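ATP:cob(I)alamin adenosyltransferase, putative (Burkholderia thailandensis, PDB 2ZHZ) probably transfers the adenosyl group of ATP to the cobalt of reduced cobalamin, making adenosylcobalamin as a PduO-type homotrimeric enzyme. Local coordinates at residues D15-T18 / S24-R27; D29-A34 / V136-S141. All coordinates share one frame; numbering follows the deposited sequence.

Contact 1: D15-T18 / S24-R27; sequences DGTT and SRVR. With ATP (adenosine-5'-triphosphate), chain G.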
loop_
_atom_site.group_PDB
_atom_site.type_symbol
_atom_site.label_atom_id
_atom_site.label_comp_id
_atom_site.label_asym_id
_atom_site.label_seq_id
_atom_site.Cartn_x
_atom_site.Cartn_y
_atom_site.Cartn_z
ATOM N N ASP B 15 7.182 4.329 23.232
ATOM C CA ASP B 15 6.591 5.617 23.586
ATOM C C ASP B 15 6.118 6.432 22.391
ATOM O O ASP B 15 5.707 7.580 22.537
ATOM C CB ASP B 15 7.564 6.444 24.436
ATOM C CG ASP B 15 8.776 6.916 23.659
ATOM O OD1 ASP B 15 8.944 6.524 22.487
ATOM O OD2 ASP B 15 9.568 7.690 24.237
ATOM N N GLY B 16 6.180 5.839 21.205
ATOM C CA GLY B 16 5.717 6.541 20.023
ATOM C C GLY B 16 6.754 7.400 19.327
ATOM O O GLY B 16 6.421 8.124 18.390
ATOM N N THR B 17 8.000 7.344 19.791
ATOM C CA THR B 17 9.062 8.121 19.164
ATOM C C THR B 17 10.097 7.166 18.587
ATOM O O THR B 17 10.108 5.976 18.910
ATOM C CB THR B 17 9.768 9.082 20.173
ATOM O OG1 THR B 17 10.547 8.328 21.112
ATOM C CG2 THR B 17 8.746 9.901 20.928
ATOM N N THR B 18 10.950 7.687 17.716
ATOM C CA THR B 18 12.000 6.884 17.108
ATOM C C THR B 18 13.208 7.782 16.861
ATOM O O THR B 18 13.115 9.005 16.974
ATOM C CB THR B 18 11.530 6.252 15.776
ATOM O OG1 THR B 18 12.507 5.308 15.326
ATOM C CG2 THR B 18 11.333 7.323 14.709
ATOM N N SER B 24 19.122 12.317 16.553
ATOM C CA SER B 24 17.938 13.039 17.006
ATOM C C SER B 24 16.720 12.125 17.105
ATOM O O SER B 24 16.677 11.066 16.481
ATOM C CB SER B 24 17.627 14.202 16.057
ATOM O OG SER B 24 17.326 13.730 14.755
ATOM N N ARG B 25 15.745 12.532 17.912
ATOM C CA ARG B 25 14.520 11.760 18.087
ATOM C C ARG B 25 13.322 12.529 17.570
ATOM O O ARG B 25 13.257 13.752 17.691
ATOM C CB ARG B 25 14.272 11.429 19.554
ATOM C CG ARG B 25 15.196 10.387 20.127
ATOM C CD ARG B 25 14.609 9.809 21.406
ATOM N NE ARG B 25 13.582 8.804 21.141
ATOM C CZ ARG B 25 13.816 7.640 20.542
ATOM N NH1 ARG B 25 15.045 7.334 20.139
ATOM N NH2 ARG B 25 12.828 6.776 20.358
ATOM N N VAL B 26 12.370 11.800 17.003
ATOM C CA VAL B 26 11.159 12.406 16.472
ATOM C C VAL B 26 9.990 11.477 16.748
ATOM O O VAL B 26 10.183 10.282 16.973
ATOM C CB VAL B 26 11.265 12.635 14.951
ATOM C CG1 VAL B 26 12.396 13.611 14.652
ATOM C CG2 VAL B 26 11.507 11.309 14.239
ATOM N N ARG B 27 8.780 12.027 16.754
ATOM C CA ARG B 27 7.596 11.216 16.991
ATOM C C ARG B 27 7.372 10.425 15.709
ATOM O O ARG B 27 7.702 10.897 14.623
ATOM C CB ARG B 27 6.390 12.106 17.308
ATOM C CG ARG B 27 5.311 11.397 18.107
ATOM C CD ARG B 27 4.353 12.389 18.744
ATOM N NE ARG B 27 3.507 13.046 17.758
ATOM C CZ ARG B 27 2.720 14.081 18.025
ATOM N NH1 ARG B 27 2.679 14.582 19.253
ATOM N NH2 ARG B 27 1.963 14.605 17.071
HETATM P PG ATP G . 11.912 -0.596 18.714
HETATM O O1G ATP G . 10.808 -0.090 19.613
HETATM O O2G ATP G . 13.029 -1.287 19.440
HETATM O O3G ATP G . 11.403 -1.547 17.648
HETATM P PB ATP G . 11.823 1.825 17.026
HETATM O O1B ATP G . 10.358 1.535 16.920
HETATM O O2B ATP G . 12.194 3.205 17.526
HETATM O O3B ATP G . 12.590 0.703 17.962
HETATM P PA ATP G . 12.487 0.282 14.642
HETATM O O1A ATP G . 11.071 -0.156 14.467
HETATM O O2A ATP G . 13.524 -0.703 15.158
HETATM O O3A ATP G . 12.550 1.635 15.574
HETATM O "O5'" ATP G . 12.948 0.830 13.205
HETATM C "C5'" ATP G . 14.238 1.377 13.009
HETATM C "C4'" ATP G . 14.195 2.542 12.010
HETATM O "O4'" ATP G . 12.968 2.584 11.245
HETATM C "C3'" ATP G . 14.358 3.889 12.704
HETATM O "O3'" ATP G . 15.613 4.489 12.348
HETATM C "C2'" ATP G . 13.159 4.730 12.291
HETATM O "O2'" ATP G . 13.585 5.936 11.633
HETATM C "C1'" ATP G . 12.309 3.857 11.372
HETATM N N9 ATP G . 10.907 3.669 11.899
HETATM C C8 ATP G . 10.557 3.291 13.158
HETATM N N7 ATP G . 9.212 3.215 13.306
HETATM C C5 ATP G . 8.658 3.547 12.131
HETATM C C6 ATP G . 7.267 3.676 11.583
HETATM N N6 ATP G . 6.180 3.423 12.368
HETATM N N1 ATP G . 7.121 4.060 10.265
HETATM C C2 ATP G . 8.194 4.320 9.460
HETATM N N3 ATP G . 9.487 4.221 9.896
HETATM C C4 ATP G . 9.779 3.849 11.194
#

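Contact 2: D29-A34 / V136-S141; sequences DDARIA and VALGAS. With ATP (adenosine-5'-triphosphate), chain G.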
loop_
_atom_site.group_PDB
_atom_site.type_symbol
_atom_site.label_atom_id
_atom_site.label_comp_id
_atom_site.label_asym_id
_atom_site.label_seq_id
_atom_site.Cartn_x
_atom_site.Cartn_y
_atom_site.Cartn_z
ATOM N N ASP B 29 4.883 9.942 13.924
ATOM C CA ASP B 29 3.968 10.512 12.938
ATOM C C ASP B 29 4.584 11.727 12.237
ATOM O O ASP B 29 3.912 12.424 11.469
ATOM C CB ASP B 29 2.625 10.897 13.580
ATOM C CG ASP B 29 2.760 11.954 14.663
ATOM O OD1 ASP B 29 1.727 12.575 14.995
ATOM O OD2 ASP B 29 3.875 12.160 15.190
ATOM N N ASP B 30 5.865 11.971 12.502
ATOM C CA ASP B 30 6.588 13.085 11.889
ATOM C C ASP B 30 6.603 12.888 10.373
ATOM O O ASP B 30 6.668 11.753 9.891
ATOM C CB ASP B 30 8.029 13.121 12.408
ATOM C CG ASP B 30 8.788 14.350 11.948
ATOM O OD1 ASP B 30 8.691 15.398 12.619
ATOM O OD2 ASP B 30 9.477 14.273 10.910
ATOM N N ALA B 31 6.553 13.990 9.629
ATOM C CA ALA B 31 6.560 13.939 8.169
ATOM C C ALA B 31 7.760 13.173 7.607
ATOM O O ALA B 31 7.654 12.507 6.579
ATOM C CB ALA B 31 6.539 15.359 7.600
ATOM N N ARG B 32 8.902 13.268 8.278
ATOM C CA ARG B 32 10.098 12.574 7.812
ATOM C C ARG B 32 9.954 11.058 7.972
ATOM O O ARG B 32 10.368 10.289 7.105
ATOM C CB ARG B 32 11.332 13.069 8.579
ATOM C CG ARG B 32 12.652 12.481 8.095
ATOM C CD ARG B 32 13.844 13.132 8.794
ATOM N NE ARG B 32 14.045 14.519 8.374
ATOM C CZ ARG B 32 14.679 14.888 7.263
ATOM N NH1 ARG B 32 15.187 13.976 6.442
ATOM N NH2 ARG B 32 14.808 16.178 6.971
ATOM N N ILE B 33 9.363 10.631 9.083
ATOM C CA ILE B 33 9.174 9.208 9.334
ATOM C C ILE B 33 8.140 8.645 8.360
ATOM O O ILE B 33 8.245 7.499 7.928
ATOM C CB ILE B 33 8.719 8.957 10.796
ATOM C CG1 ILE B 33 9.787 9.488 11.759
ATOM C CG2 ILE B 33 8.502 7.472 11.036
ATOM C CD1 ILE B 33 11.178 8.910 11.519
ATOM N N ALA B 34 7.149 9.456 8.015
ATOM C CA ALA B 34 6.121 9.038 7.071
ATOM C C ALA B 34 6.733 8.816 5.685
ATOM O O ALA B 34 6.413 7.839 5.007
ATOM C CB ALA B 34 5.018 10.090 6.992
ATOM N N VAL B 136 7.556 15.177 -0.934
ATOM C CA VAL B 136 7.318 16.580 -1.257
ATOM C C VAL B 136 6.821 17.317 -0.011
ATOM O O VAL B 136 7.171 18.475 0.227
ATOM C CB VAL B 136 6.272 16.721 -2.388
ATOM C CG1 VAL B 136 5.823 18.172 -2.517
ATOM C CG2 VAL B 136 6.869 16.242 -3.699
ATOM N N ALA B 137 6.004 16.633 0.786
ATOM C CA ALA B 137 5.465 17.213 2.012
ATOM C C ALA B 137 6.580 17.436 3.029
ATOM O O ALA B 137 6.600 18.445 3.732
ATOM C CB ALA B 137 4.394 16.294 2.600
ATOM N N LEU B 138 7.500 16.483 3.116
ATOM C CA LEU B 138 8.613 16.598 4.042
ATOM C C LEU B 138 9.497 17.778 3.648
ATOM O O LEU B 138 9.945 18.541 4.505
ATOM C CB LEU B 138 9.444 15.315 4.039
ATOM C CG LEU B 138 10.781 15.397 4.786
ATOM C CD1 LEU B 138 10.533 15.720 6.258
ATOM C CD2 LEU B 138 11.531 14.085 4.635
ATOM N N GLY B 139 9.734 17.920 2.345
ATOM C CA GLY B 139 10.567 19.000 1.844
ATOM C C GLY B 139 9.979 20.387 2.026
ATOM O O GLY B 139 10.708 21.381 2.004
ATOM N N ALA B 140 8.664 20.466 2.201
ATOM C CA ALA B 140 8.002 21.750 2.392
ATOM C C ALA B 140 8.118 22.231 3.838
ATOM O O ALA B 140 7.868 23.398 4.132
ATOM C CB ALA B 140 6.534 21.647 1.995
ATOM N N SER B 141 8.502 21.335 4.741
ATOM C CA SER B 141 8.631 21.699 6.149
ATOM C C SER B 141 10.062 21.551 6.650
ATOM O O SER B 141 10.387 21.974 7.760
ATOM C CB SER B 141 7.700 20.837 7.005
ATOM O OG SER B 141 8.053 19.468 6.923
HETATM P PG ATP G . 11.912 -0.596 18.714
HETATM O O1G ATP G . 10.808 -0.090 19.613
HETATM O O2G ATP G . 13.029 -1.287 19.440
HETATM O O3G ATP G . 11.403 -1.547 17.648
HETATM P PB ATP G . 11.823 1.825 17.026
HETATM O O1B ATP G . 10.358 1.535 16.920
HETATM O O2B ATP G . 12.194 3.205 17.526
HETATM O O3B ATP G . 12.590 0.703 17.962
HETATM P PA ATP G . 12.487 0.282 14.642
HETATM O O1A ATP G . 11.071 -0.156 14.467
HETATM O O2A ATP G . 13.524 -0.703 15.158
HETATM O O3A ATP G . 12.550 1.635 15.574
HETATM O "O5'" ATP G . 12.948 0.830 13.205
HETATM C "C5'" ATP G . 14.238 1.377 13.009
HETATM C "C4'" ATP G . 14.195 2.542 12.010
HETATM O "O4'" ATP G . 12.968 2.584 11.245
HETATM C "C3'" ATP G . 14.358 3.889 12.704
HETATM O "O3'" ATP G . 15.613 4.489 12.348
HETATM C "C2'" ATP G . 13.159 4.730 12.291
HETATM O "O2'" ATP G . 13.585 5.936 11.633
HETATM C "C1'" ATP G . 12.309 3.857 11.372
HETATM N N9 ATP G . 10.907 3.669 11.899
HETATM C C8 ATP G . 10.557 3.291 13.158
HETATM N N7 ATP G . 9.212 3.215 13.306
HETATM C C5 ATP G . 8.658 3.547 12.131
HETATM C C6 ATP G . 7.267 3.676 11.583
HETATM N N6 ATP G . 6.180 3.423 12.368
HETATM N N1 ATP G . 7.121 4.060 10.265
HETATM C C2 ATP G . 8.194 4.320 9.460
HETATM N N3 ATP G . 9.487 4.221 9.896
HETATM C C4 ATP G . 9.779 3.849 11.194
#

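Contact 1: D15-T18 / S24-R27
Arg-25 reaches across to the neighbouring strand and closes its guanidinium on the hydroxyl of Thr-17. CB of the arginine lies 3.7 Å from Thr-18 O, and CG keeps beside the same carbonyl. From CD onward the chain turns back, because chi3 bends it at 80°, which brings NE to 3.1 Å from Thr-17 OG1. CZ then passes over the carbonyl carbon of Thr-18, which sits above one face of the guanidinium toward its rim. At the end NH2 donates to Thr-17 OG1 over 2.9 Å. The arginine thus holds one oxygen side-on with two nitrogens, the oxygen lying at the edge of the group and nearly in its plane. That same hydroxyl donates a hydrogen bond to Asp-15 OD1, 2.8 Å from Thr-17 OG1, on the syn side and 22° out of the carboxylate plane. Asp-15 OD1 also accepts from Thr-17 N, which comes from well above the carboxylate plane, an Asx turn, and both donors approach from one face of that plane.

These side chains lie on and just before strands 17-19 and 25-27, which form a short antiparallel hairpin. Thr-18 and Val-26 are its hydrogen-bonded pair, with Thr-18 N donating to Val-26 O (2.8 Å) and Val-26 N returning a bond to Thr-18 O (2.9 Å), both nearly straight. Thr-17 and Arg-27 form the adjoining non-hydrogen-bonded pair.

On the face shared by Thr-18 and Val-26, their CG2 methyls meet at 4.0 Å and pack on Ile-33 of helix 31-50. Thr-18 points OG1 anti to its own N (chi1 -171°), and from there the hydroxyl donates to the beta-phosphate oxygen O2B of ATP, 3.1 Å from OG1. Gly-13 and Lys-28 bind the nucleotide too, as does Arg-133 of the second subunit.

Contact 2: D29-A34 / V136-S141
Ala-31 and Leu-138 bring the backbones of the first turn of helix 31-50 and the 136-141 part of helix 116-141 within 5.3 Å, CA to CA. Leu-138 supplies most of the contact from its helix, aiming its forked end at Arg-32. Its CD1 methyl settles 3.5 Å from Arg-32 CA and is also 4.2 Å from Ala-31 CB, while CD2 lies alongside the aliphatic stem of the arginine, 4.0 Å from Arg-32 CG. The stem leaves its helix extended, then bends at chi3 (-70°), which turns the guanidinium so that CD2 stands over one of its faces, toward the rim. Beyond the leucine, the charged end finds partners elsewhere: a salt bridge with Glu-142 and a hydrogen bond to the carbonyl of Leu-76.

Asp-30 is the N-cap of helix 31-50, its OD2 accepting from Arg-32 N at 2.9 Å on the anti side, tilted well out of the carboxylate plane. Across the contact, Ser-141 OG donates to Leu-138 O, which also accepts from Ser-141 N on the same face of the carbonyl.

Ile-33 faces away from Leu-138 and lays CG2 3.5 Å from C2 of the ATP adenine. The contact is helix-to-helix packing within the PduO-type helical bundle, behind a helix start that lines the nucleotide pocket.

Overall arrangement
In sequence, contact 1 is complete before the first residue of contact 2; the centres are about 14 Å apart. Strand 25-27 runs on through a short connection, so the hairpin of contact 1 leads into helix 31-50, whose start contact 2 packs against helix 116-141. Ile-33 joins them by packing: its CG1 lies 3.5 Å from Val-26 CG2. Both contacts touch the same ATP, the hairpin at the phosphates and the helix start at the adenine, and the second subunit completes that pocket. The nucleotide site is therefore built across the trimer interface.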